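Local atomic coordinates of chitooligosaccharide oxidase (PDB entry 6Y0R), a protein that oxidises the C1 hydroxyl of chitooligosaccharides to the corresponding lactones, using a bicovalently bound FAD and passing the electrons to molecular oxygen to give hydrogen peroxide. Residues K35-D39 with I64-T68; H175-L181 with E223-F227; W373-T379 with L402-Y408. All blocks are in the same frame, centred on the assembly; numbering follows the deposited sequence.

Contact 1: residues K35-D39 with I64-T68; sequences KVPTD and IAVPT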
loop_
_atom_site.group_PDB
_atom_site.type_symbol
_atom_site.label_atom_id
_atom_site.label_comp_id
_atom_site.label_asym_id
_atom_site.label_seq_id
_atom_site.Cartn_x
_atom_site.Cartn_y
_atom_site.Cartn_z
ATOM N N LYS A 35 6.055 32.578 0.642
ATOM C CA LYS A 35 5.757 32.408 -0.806
ATOM C C LYS A 35 5.534 30.915 -1.060
ATOM O O LYS A 35 6.019 30.385 -2.096
ATOM C CB LYS A 35 6.885 32.955 -1.685
ATOM C CG LYS A 35 7.265 34.408 -1.413
ATOM C CD LYS A 35 8.382 34.939 -2.303
ATOM C CE LYS A 35 8.436 36.458 -2.326
ATOM N NZ LYS A 35 9.399 36.978 -3.329
ATOM N N VAL A 36 4.876 30.255 -0.109
ATOM C CA VAL A 36 4.418 28.858 -0.316
ATOM C C VAL A 36 3.008 28.917 -0.884
ATOM O O VAL A 36 2.088 29.464 -0.266
ATOM C CB VAL A 36 4.506 28.036 0.984
ATOM C CG1 VAL A 36 3.973 26.632 0.736
ATOM C CG2 VAL A 36 5.921 27.969 1.515
ATOM N N PRO A 37 2.736 28.334 -2.082
ATOM C CA PRO A 37 1.367 28.314 -2.578
ATOM C C PRO A 37 0.468 27.583 -1.579
ATOM O O PRO A 37 0.902 26.568 -1.025
ATOM C CB PRO A 37 1.427 27.546 -3.916
ATOM C CG PRO A 37 2.889 27.479 -4.256
ATOM C CD PRO A 37 3.676 27.639 -2.965
ATOM N N THR A 38 -0.725 28.089 -1.340
ATOM C CA THR A 38 -1.715 27.457 -0.443
ATOM C C THR A 38 -3.113 27.540 -1.055
ATOM O O THR A 38 -3.308 28.376 -1.981
ATOM C CB THR A 38 -1.667 28.072 0.966
ATOM O OG1 THR A 38 -2.251 29.372 0.900
ATOM C CG2 THR A 38 -0.269 28.151 1.537
ATOM N N ASP A 39 -4.026 26.728 -0.534
ATOM C CA ASP A 39 -5.448 26.724 -0.937
ATOM C C ASP A 39 -6.228 27.513 0.117
ATOM O O ASP A 39 -5.992 27.318 1.287
ATOM C CB ASP A 39 -6.023 25.308 -1.025
ATOM C CG ASP A 39 -5.432 24.418 -2.104
ATOM O OD1 ASP A 39 -4.962 24.927 -3.095
ATOM O OD2 ASP A 39 -5.466 23.226 -1.919
ATOM N N ILE A 64 -3.627 23.985 3.745
ATOM C CA ILE A 64 -3.150 23.071 2.684
ATOM C C ILE A 64 -2.082 23.809 1.898
ATOM O O ILE A 64 -2.446 24.780 1.175
ATOM C CB ILE A 64 -4.309 22.584 1.801
ATOM C CG1 ILE A 64 -5.426 21.927 2.598
ATOM C CG2 ILE A 64 -3.756 21.676 0.723
ATOM C CD1 ILE A 64 -6.600 21.424 1.767
ATOM N N ALA A 65 -0.832 23.393 2.026
ATOM C CA ALA A 65 0.290 23.900 1.211
ATOM C C ALA A 65 0.328 23.089 -0.095
ATOM O O ALA A 65 0.108 21.847 -0.048
ATOM C CB ALA A 65 1.602 23.814 1.939
ATOM N N VAL A 66 0.569 23.761 -1.229
ATOM C CA VAL A 66 0.568 23.119 -2.567
ATOM C C VAL A 66 1.873 23.447 -3.268
ATOM O O VAL A 66 1.925 24.148 -4.285
ATOM C CB VAL A 66 -0.678 23.464 -3.389
ATOM C CG1 VAL A 66 -0.725 22.572 -4.615
ATOM C CG2 VAL A 66 -1.969 23.316 -2.613
ATOM N N PRO A 67 2.995 22.909 -2.767
ATOM C CA PRO A 67 4.308 23.239 -3.310
ATOM C C PRO A 67 4.572 22.634 -4.689
ATOM O O PRO A 67 4.132 21.532 -4.992
ATOM C CB PRO A 67 5.294 22.650 -2.301
ATOM C CG PRO A 67 4.507 21.453 -1.724
ATOM C CD PRO A 67 3.077 21.929 -1.660
ATOM N N THR A 68 5.315 23.362 -5.514
ATOM C CA THR A 68 5.869 22.838 -6.795
ATOM C C THR A 68 7.381 22.636 -6.747
ATOM O O THR A 68 7.906 22.043 -7.716
ATOM C CB THR A 68 5.488 23.776 -7.941
ATOM O OG1 THR A 68 6.228 24.987 -7.754
ATOM C CG2 THR A 68 4.013 24.089 -7.955
HETATM O O HOH W 1 -4.279 26.790 3.347
#

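Contact 2: residues H175-L181 with E223-F227; sequences HGLTLDL and EFQTF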
loop_
_atom_site.group_PDB
_atom_site.type_symbol
_atom_site.label_atom_id
_atom_site.label_comp_id
_atom_site.label_asym_id
_atom_site.label_seq_id
_atom_site.Cartn_x
_atom_site.Cartn_y
_atom_site.Cartn_z
ATOM N N HIS A 175 10.302 -9.439 -7.840
ATOM C CA HIS A 175 11.083 -8.180 -7.738
ATOM C C HIS A 175 10.937 -7.513 -6.363
ATOM O O HIS A 175 11.673 -6.579 -6.093
ATOM C CB HIS A 175 10.722 -7.217 -8.862
ATOM C CG HIS A 175 11.164 -7.693 -10.206
ATOM N ND1 HIS A 175 12.507 -7.797 -10.546
ATOM C CD2 HIS A 175 10.457 -8.134 -11.266
ATOM C CE1 HIS A 175 12.580 -8.264 -11.805
ATOM N NE2 HIS A 175 11.344 -8.509 -12.255
ATOM N N GLY A 176 10.063 -8.026 -5.510
ATOM C CA GLY A 176 9.897 -7.521 -4.143
ATOM C C GLY A 176 8.789 -6.508 -4.025
ATOM O O GLY A 176 8.086 -6.231 -5.021
ATOM N N LEU A 177 8.736 -5.873 -2.862
ATOM C CA LEU A 177 7.873 -4.707 -2.644
ATOM C C LEU A 177 8.488 -3.523 -3.352
ATOM O O LEU A 177 9.689 -3.552 -3.709
ATOM C CB LEU A 177 7.752 -4.399 -1.146
ATOM C CG LEU A 177 7.250 -5.544 -0.281
ATOM C CD1 LEU A 177 7.493 -5.261 1.208
ATOM C CD2 LEU A 177 5.797 -5.830 -0.571
ATOM N N THR A 178 7.716 -2.479 -3.565
ATOM C CA THR A 178 8.244 -1.282 -4.236
ATOM C C THR A 178 9.511 -0.853 -3.491
ATOM O O THR A 178 10.527 -0.483 -4.113
ATOM C CB THR A 178 7.222 -0.151 -4.342
ATOM O OG1 THR A 178 5.985 -0.657 -4.765
ATOM C CG2 THR A 178 7.639 0.916 -5.320
ATOM N N LEU A 179 9.479 -0.873 -2.166
ATOM C CA LEU A 179 10.625 -0.335 -1.393
ATOM C C LEU A 179 11.865 -1.225 -1.487
ATOM O O LEU A 179 12.956 -0.732 -1.138
ATOM C CB LEU A 179 10.223 -0.083 0.061
ATOM C CG LEU A 179 9.653 -1.254 0.850
ATOM C CD1 LEU A 179 10.734 -2.258 1.224
ATOM C CD2 LEU A 179 8.977 -0.722 2.109
ATOM N N ASP A 180 11.744 -2.453 -1.992
ATOM C CA ASP A 180 12.905 -3.379 -2.140
ATOM C C ASP A 180 13.805 -2.885 -3.266
ATOM O O ASP A 180 14.983 -3.323 -3.278
ATOM C CB ASP A 180 12.480 -4.835 -2.233
ATOM C CG ASP A 180 11.920 -5.364 -0.899
ATOM O OD1 ASP A 180 12.562 -5.084 0.155
ATOM O OD2 ASP A 180 10.883 -6.087 -0.911
ATOM N N LEU A 181 13.345 -2.007 -4.151
ATOM C CA LEU A 181 14.258 -1.524 -5.227
ATOM C C LEU A 181 14.658 -0.082 -4.972
ATOM O O LEU A 181 15.309 0.532 -5.821
ATOM C CB LEU A 181 13.557 -1.695 -6.575
ATOM C CG LEU A 181 13.470 -3.153 -7.057
ATOM C CD1 LEU A 181 12.795 -3.237 -8.413
ATOM C CD2 LEU A 181 14.833 -3.806 -7.097
ATOM N N GLU A 223 14.671 7.388 -5.181
ATOM C CA GLU A 223 15.513 6.829 -6.259
ATOM C C GLU A 223 15.387 5.318 -6.207
ATOM O O GLU A 223 15.484 4.730 -5.137
ATOM C CB GLU A 223 16.966 7.276 -6.112
ATOM C CG GLU A 223 17.825 6.807 -7.281
ATOM C CD GLU A 223 19.180 7.482 -7.410
ATOM O OE1 GLU A 223 19.713 7.972 -6.360
ATOM O OE2 GLU A 223 19.685 7.522 -8.564
ATOM N N PHE A 224 15.291 4.683 -7.365
ATOM C CA PHE A 224 15.131 3.221 -7.497
ATOM C C PHE A 224 16.076 2.658 -8.558
ATOM O O PHE A 224 16.378 3.350 -9.542
ATOM C CB PHE A 224 13.715 2.867 -7.975
ATOM C CG PHE A 224 12.589 3.330 -7.083
ATOM C CD1 PHE A 224 12.113 4.625 -7.164
ATOM C CD2 PHE A 224 12.065 2.456 -6.130
ATOM C CE1 PHE A 224 11.092 5.050 -6.325
ATOM C CE2 PHE A 224 11.049 2.880 -5.284
ATOM C CZ PHE A 224 10.553 4.167 -5.408
ATOM N N GLN A 225 16.415 1.397 -8.404
ATOM C CA GLN A 225 17.013 0.583 -9.485
ATOM C C GLN A 225 15.850 -0.096 -10.208
ATOM O O GLN A 225 15.255 -1.051 -9.649
ATOM C CB GLN A 225 18.006 -0.443 -8.949
ATOM C CG GLN A 225 18.625 -1.289 -10.063
ATOM C CD GLN A 225 19.283 -0.456 -11.145
ATOM O OE1 GLN A 225 20.101 0.408 -10.850
ATOM N NE2 GLN A 225 18.902 -0.669 -12.405
ATOM N N THR A 226 15.492 0.405 -11.391
ATOM C CA THR A 226 14.425 -0.224 -12.199
ATOM C C THR A 226 14.863 -1.610 -12.691
ATOM O O THR A 226 16.078 -1.903 -12.744
ATOM C CB THR A 226 13.991 0.661 -13.381
ATOM O OG1 THR A 226 15.047 0.593 -14.350
ATOM C CG2 THR A 226 13.650 2.072 -12.969
ATOM N N PHE A 227 13.895 -2.404 -13.140
ATOM C CA PHE A 227 14.151 -3.663 -13.875
ATOM C C PHE A 227 13.587 -3.504 -15.292
ATOM O O PHE A 227 12.799 -2.563 -15.568
ATOM C CB PHE A 227 13.607 -4.908 -13.177
ATOM C CG PHE A 227 12.150 -4.846 -12.809
ATOM C CD1 PHE A 227 11.162 -5.249 -13.698
ATOM C CD2 PHE A 227 11.781 -4.411 -11.547
ATOM C CE1 PHE A 227 9.817 -5.195 -13.342
ATOM C CE2 PHE A 227 10.436 -4.339 -11.206
ATOM C CZ PHE A 227 9.464 -4.734 -12.098
#

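Contact 3: residues W373-T379 with L402-Y408; sequences WLQMDIT and LLLFQFY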
loop_
_atom_site.group_PDB
_atom_site.type_symbol
_atom_site.label_atom_id
_atom_site.label_comp_id
_atom_site.label_asym_id
_atom_site.label_seq_id
_atom_site.Cartn_x
_atom_site.Cartn_y
_atom_site.Cartn_z
ATOM N N TRP A 373 -15.711 -8.078 0.469
ATOM C CA TRP A 373 -14.860 -9.015 -0.314
ATOM C C TRP A 373 -13.521 -9.116 0.396
ATOM O O TRP A 373 -13.215 -8.282 1.272
ATOM C CB TRP A 373 -14.646 -8.608 -1.770
ATOM C CG TRP A 373 -14.140 -7.224 -1.995
ATOM C CD1 TRP A 373 -14.897 -6.126 -2.252
ATOM C CD2 TRP A 373 -12.768 -6.780 -2.030
ATOM N NE1 TRP A 373 -14.101 -5.031 -2.438
ATOM C CE2 TRP A 373 -12.788 -5.399 -2.291
ATOM C CE3 TRP A 373 -11.545 -7.385 -1.760
ATOM C CZ2 TRP A 373 -11.631 -4.627 -2.392
ATOM C CZ3 TRP A 373 -10.391 -6.619 -1.817
ATOM C CH2 TRP A 373 -10.441 -5.249 -2.110
ATOM N N LEU A 374 -12.721 -10.109 0.033
ATOM C CA LEU A 374 -11.366 -10.206 0.610
ATOM C C LEU A 374 -10.456 -10.808 -0.443
ATOM O O LEU A 374 -10.946 -11.388 -1.414
ATOM C CB LEU A 374 -11.361 -10.994 1.909
ATOM C CG LEU A 374 -11.754 -12.458 1.789
ATOM C CD1 LEU A 374 -10.527 -13.327 1.544
ATOM C CD2 LEU A 374 -12.483 -12.899 3.050
ATOM N N GLN A 375 -9.169 -10.556 -0.267
ATOM C CA GLN A 375 -8.127 -11.182 -1.091
ATOM C C GLN A 375 -7.183 -11.894 -0.142
ATOM O O GLN A 375 -6.918 -11.413 0.982
ATOM C CB GLN A 375 -7.355 -10.185 -1.958
ATOM C CG GLN A 375 -8.177 -9.375 -2.925
ATOM C CD GLN A 375 -7.384 -8.145 -3.316
ATOM O OE1 GLN A 375 -6.673 -7.539 -2.503
ATOM N NE2 GLN A 375 -7.475 -7.790 -4.580
ATOM N N MET A 376 -6.731 -13.055 -0.560
ATOM C CA MET A 376 -5.634 -13.770 0.113
ATOM C C MET A 376 -4.445 -13.882 -0.848
ATOM O O MET A 376 -4.540 -14.618 -1.828
ATOM C CB MET A 376 -6.062 -15.165 0.554
ATOM C CG MET A 376 -4.986 -15.837 1.324
ATOM S SD MET A 376 -5.497 -17.406 1.965
ATOM C CE MET A 376 -5.455 -18.377 0.484
ATOM N N ASP A 377 -3.402 -13.101 -0.598
ATOM C CA ASP A 377 -2.239 -12.979 -1.498
ATOM C C ASP A 377 -1.141 -13.905 -0.976
ATOM O O ASP A 377 -0.873 -13.868 0.215
ATOM C CB ASP A 377 -1.733 -11.543 -1.548
ATOM C CG ASP A 377 -2.766 -10.451 -1.819
ATOM O OD1 ASP A 377 -3.783 -10.746 -2.429
ATOM O OD2 ASP A 377 -2.541 -9.292 -1.345
ATOM N N ILE A 378 -0.448 -14.628 -1.862
ATOM C CA ILE A 378 0.786 -15.353 -1.445
ATOM C C ILE A 378 1.933 -14.353 -1.540
ATOM O O ILE A 378 2.259 -13.905 -2.678
ATOM C CB ILE A 378 1.024 -16.610 -2.323
ATOM C CG1 ILE A 378 -0.170 -17.550 -2.241
ATOM C CG2 ILE A 378 2.313 -17.260 -1.856
ATOM C CD1 ILE A 378 -0.381 -18.416 -3.462
ATOM N N THR A 379 2.438 -13.847 -0.416
ATOM C CA THR A 379 3.602 -12.932 -0.413
ATOM C C THR A 379 4.906 -13.726 -0.291
ATOM O O THR A 379 5.917 -13.190 -0.710
ATOM C CB THR A 379 3.539 -11.921 0.739
ATOM O OG1 THR A 379 3.594 -12.594 1.996
ATOM C CG2 THR A 379 2.278 -11.101 0.678
ATOM N N LEU A 402 3.615 -15.702 5.117
ATOM C CA LEU A 402 3.384 -16.302 3.789
ATOM C C LEU A 402 2.243 -15.567 3.098
ATOM O O LEU A 402 2.238 -15.554 1.864
ATOM C CB LEU A 402 3.056 -17.791 3.986
ATOM C CG LEU A 402 2.730 -18.611 2.744
ATOM C CD1 LEU A 402 3.884 -18.582 1.727
ATOM C CD2 LEU A 402 2.429 -20.041 3.132
ATOM N N LEU A 403 1.224 -15.136 3.875
ATOM C CA LEU A 403 -0.059 -14.673 3.351
ATOM C C LEU A 403 -0.266 -13.216 3.718
ATOM O O LEU A 403 0.072 -12.806 4.846
ATOM C CB LEU A 403 -1.195 -15.535 3.932
ATOM C CG LEU A 403 -1.095 -17.043 3.713
ATOM C CD1 LEU A 403 -2.241 -17.735 4.444
ATOM C CD2 LEU A 403 -1.118 -17.379 2.249
ATOM N N LEU A 404 -0.890 -12.499 2.803
ATOM C CA LEU A 404 -1.412 -11.142 3.059
ATOM C C LEU A 404 -2.891 -11.180 2.726
ATOM O O LEU A 404 -3.254 -11.398 1.553
ATOM C CB LEU A 404 -0.702 -10.104 2.187
ATOM C CG LEU A 404 -1.285 -8.686 2.225
ATOM C CD1 LEU A 404 -1.619 -8.278 3.626
ATOM C CD2 LEU A 404 -0.353 -7.659 1.609
ATOM N N PHE A 405 -3.730 -10.911 3.706
ATOM C CA PHE A 405 -5.165 -10.799 3.473
ATOM C C PHE A 405 -5.551 -9.307 3.486
ATOM O O PHE A 405 -5.047 -8.504 4.352
ATOM C CB PHE A 405 -5.972 -11.448 4.599
ATOM C CG PHE A 405 -5.881 -12.948 4.706
ATOM C CD1 PHE A 405 -4.808 -13.546 5.343
ATOM C CD2 PHE A 405 -6.850 -13.753 4.143
ATOM C CE1 PHE A 405 -4.724 -14.927 5.431
ATOM C CE2 PHE A 405 -6.774 -15.125 4.251
ATOM C CZ PHE A 405 -5.713 -15.711 4.898
ATOM N N GLN A 406 -6.440 -8.967 2.555
ATOM C CA GLN A 406 -7.119 -7.669 2.549
ATOM C C GLN A 406 -8.626 -7.906 2.727
ATOM O O GLN A 406 -9.161 -8.728 2.005
ATOM C CB GLN A 406 -6.820 -6.897 1.276
ATOM C CG GLN A 406 -7.594 -5.603 1.281
ATOM C CD GLN A 406 -7.320 -4.734 0.086
ATOM O OE1 GLN A 406 -6.819 -5.158 -0.984
ATOM N NE2 GLN A 406 -7.660 -3.485 0.257
ATOM N N PHE A 407 -9.255 -7.237 3.683
ATOM C CA PHE A 407 -10.715 -7.369 3.938
ATOM C C PHE A 407 -11.363 -6.015 3.673
ATOM O O PHE A 407 -10.832 -5.021 4.145
ATOM C CB PHE A 407 -11.001 -7.790 5.380
ATOM C CG PHE A 407 -10.194 -8.958 5.891
ATOM C CD1 PHE A 407 -10.569 -10.258 5.580
ATOM C CD2 PHE A 407 -9.017 -8.761 6.600
ATOM C CE1 PHE A 407 -9.850 -11.344 6.055
ATOM C CE2 PHE A 407 -8.303 -9.855 7.094
ATOM C CZ PHE A 407 -8.702 -11.135 6.779
ATOM N N TYR A 408 -12.447 -5.990 2.912
ATOM C CA TYR A 408 -13.028 -4.726 2.392
ATOM C C TYR A 408 -14.552 -4.787 2.466
ATOM O O TYR A 408 -15.128 -5.845 2.160
ATOM C CB TYR A 408 -12.531 -4.512 0.974
ATOM C CG TYR A 408 -12.489 -3.116 0.429
ATOM C CD1 TYR A 408 -13.610 -2.557 -0.156
ATOM C CD2 TYR A 408 -11.287 -2.427 0.349
ATOM C CE1 TYR A 408 -13.575 -1.307 -0.772
ATOM C CE2 TYR A 408 -11.238 -1.169 -0.238
ATOM C CZ TYR A 408 -12.371 -0.617 -0.817
ATOM O OH TYR A 408 -12.268 0.607 -1.408
HETATM O O HOH W 2 2.607 -11.566 4.255
#

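Contact 1: residues K35-D39 with I64-T68
Two backbone hydrogen bonds join the segments: Val66 N donates to Pro37 O at 2.8 Å and a nearly straight 173°, and Asp39 N donates to Ile64 O at 3.0 Å and 157°. Between them Thr38 and Ala65 form an antiparallel non-hydrogen-bonded pair, with CA atoms 4.4 Å apart, and the approach of Thr38 CA to Ile64 O (3.2 Å) is a CA-H...O contact. A water prolongs the ladder, lying 2.7 Å from Asp39 O and accepting from Ile64 N at 2.9 Å, linking the two backbones. The contact buries 339 Å², both sides summed. Its apolar part is Val36 CG1, 3.9 Å from Ala65 CB; the carboxylate oxygen Asp39 OD1 approaches the Val66 CG2 methyl to 3.4 Å. Around this pairing, helix 70-83 meets Val36 and Pro37 through Ala75 and Gln72, and helix 44-50 covers Asp39 and Ile64 through Trp46. Ala65 also bonds through its backbone to Met109 and Glu111 of strand 108-111, which places 63-65 inside the sheet and the short strand 38-39 at its margin. Such an antiparallel edge pairing, added to the parallel strands 63-65, 108-111 and 87-90, belongs to the small mixed sheet of the PCMH-type FAD-binding domain.

Contact 2: residues H175-L181 with E223-F227
The imidazole of His175 lies flat over the ring of Phe227, with centroids 3.6 Å apart and planes at 1°, a face-to-face stack. It joins the last residue of helix 172-175 to strand 218-228 within the PCMH-type FAD-binding domain, whose antiparallel sheet pairs 218-228 with 182-188. Gly176 then leaves the helix with positive phi (95°), and the chain turns through the 3-10 segment 178-181 before entering strand 182-188. Asp180 OD2 accepts from Leu177 N at 2.9 Å across this turn, while OD1 of Asp180 makes a salt bridge with Arg399.

Leu181, at the end of the 3-10 segment, points its side chain toward the strand, between Phe224 and Phe227, giving up 100 Å², the largest share here. Its CD1 meets the edge of the Phe227 ring at CD2, 3.5 Å away, and its CB is 4.4 Å from Phe224 CD2. Phe224 also brings CE2 to 3.9 Å from Thr178 CG2; the Thr178 hydroxyl is bonded to Ala150 O. The backbone adds one hydrogen bond: Gln225 N donates to Leu181 O at 2.9 Å and 157°, and the same oxygen receives a CA-H...O contact from Phe224 CA at 3.2 Å.

Contact 3: residues W373-T379 with L402-Y408
Met376 and Phe405 lie at the middle of the apolar face formed by Leu374, Met376, Ile378, Leu403, Phe405 and Phe407. Met376 CG sits over the Phe405 ring, 3.9 Å from its centroid and 27° off the normal, and Met376 SD is 3.4 Å from Phe405 CZ, a Met-aromatic contact. On the other face, that of Trp373, Gln375, Asp377, Leu404, Gln406 and Tyr408, Tyr408 CB stands 3.5 Å from the centroid of the Trp373 six-membered ring, a CH-pi contact.

The strands run antiparallel at 165°, their axes 4.6 Å apart. Reciprocal hydrogen bonds tie three pairs: Asp377 N to Leu404 O at 2.7 Å, and Trp373 N to Tyr408 O, Tyr408 N to Trp373 O, Gln375 N to Gln406 O, Gln406 N to Gln375 O and Leu404 N to Asp377 O, all at 2.9 Å. Thr379 N to Leu402 O (2.9 Å) closes the ladder, and a water donates to Thr379 OG1 at 2.7 Å.

The side chain of Gln406 comes within about 6 Å of the FAD, so the sheet approaches the cofactor here. Strands 371-378 and 403-411 are neighbours in the seven-stranded antiparallel sheet, consistent with the substrate-binding domain of this FAD-linked oxidoreductase family. Helices 247-260 and 420-433 cover the apolar face. Strand 265-272 flanks 371-378, and strand 338-346 flanks 403-411, where Leu402 and Leu403 opposite Ala346 make a classic beta bulge.

The three contacts follow one another in series along the chain, each closing before the next opens. Contacts 1 and 3 lie within sheets, the four-stranded mixed one and the seven-stranded antiparallel one, while contact 2 sets a loop against strand 218-228 of a third. Contacts 1 and 2 are both parts of the FAD-binding portion, their centres 30 Å apart. Contact 3 is on the opposite side of the chain's centre from contact 1, with 38 Å between centres. Contacts 2 and 3 approach to about 6 Å at their nearest atoms without touching. The side chains of Pro67, Thr178 and Gln406 lie about 10, 7 and 6 Å from FAD, so each contact approaches the cofactor from its own part of the fold.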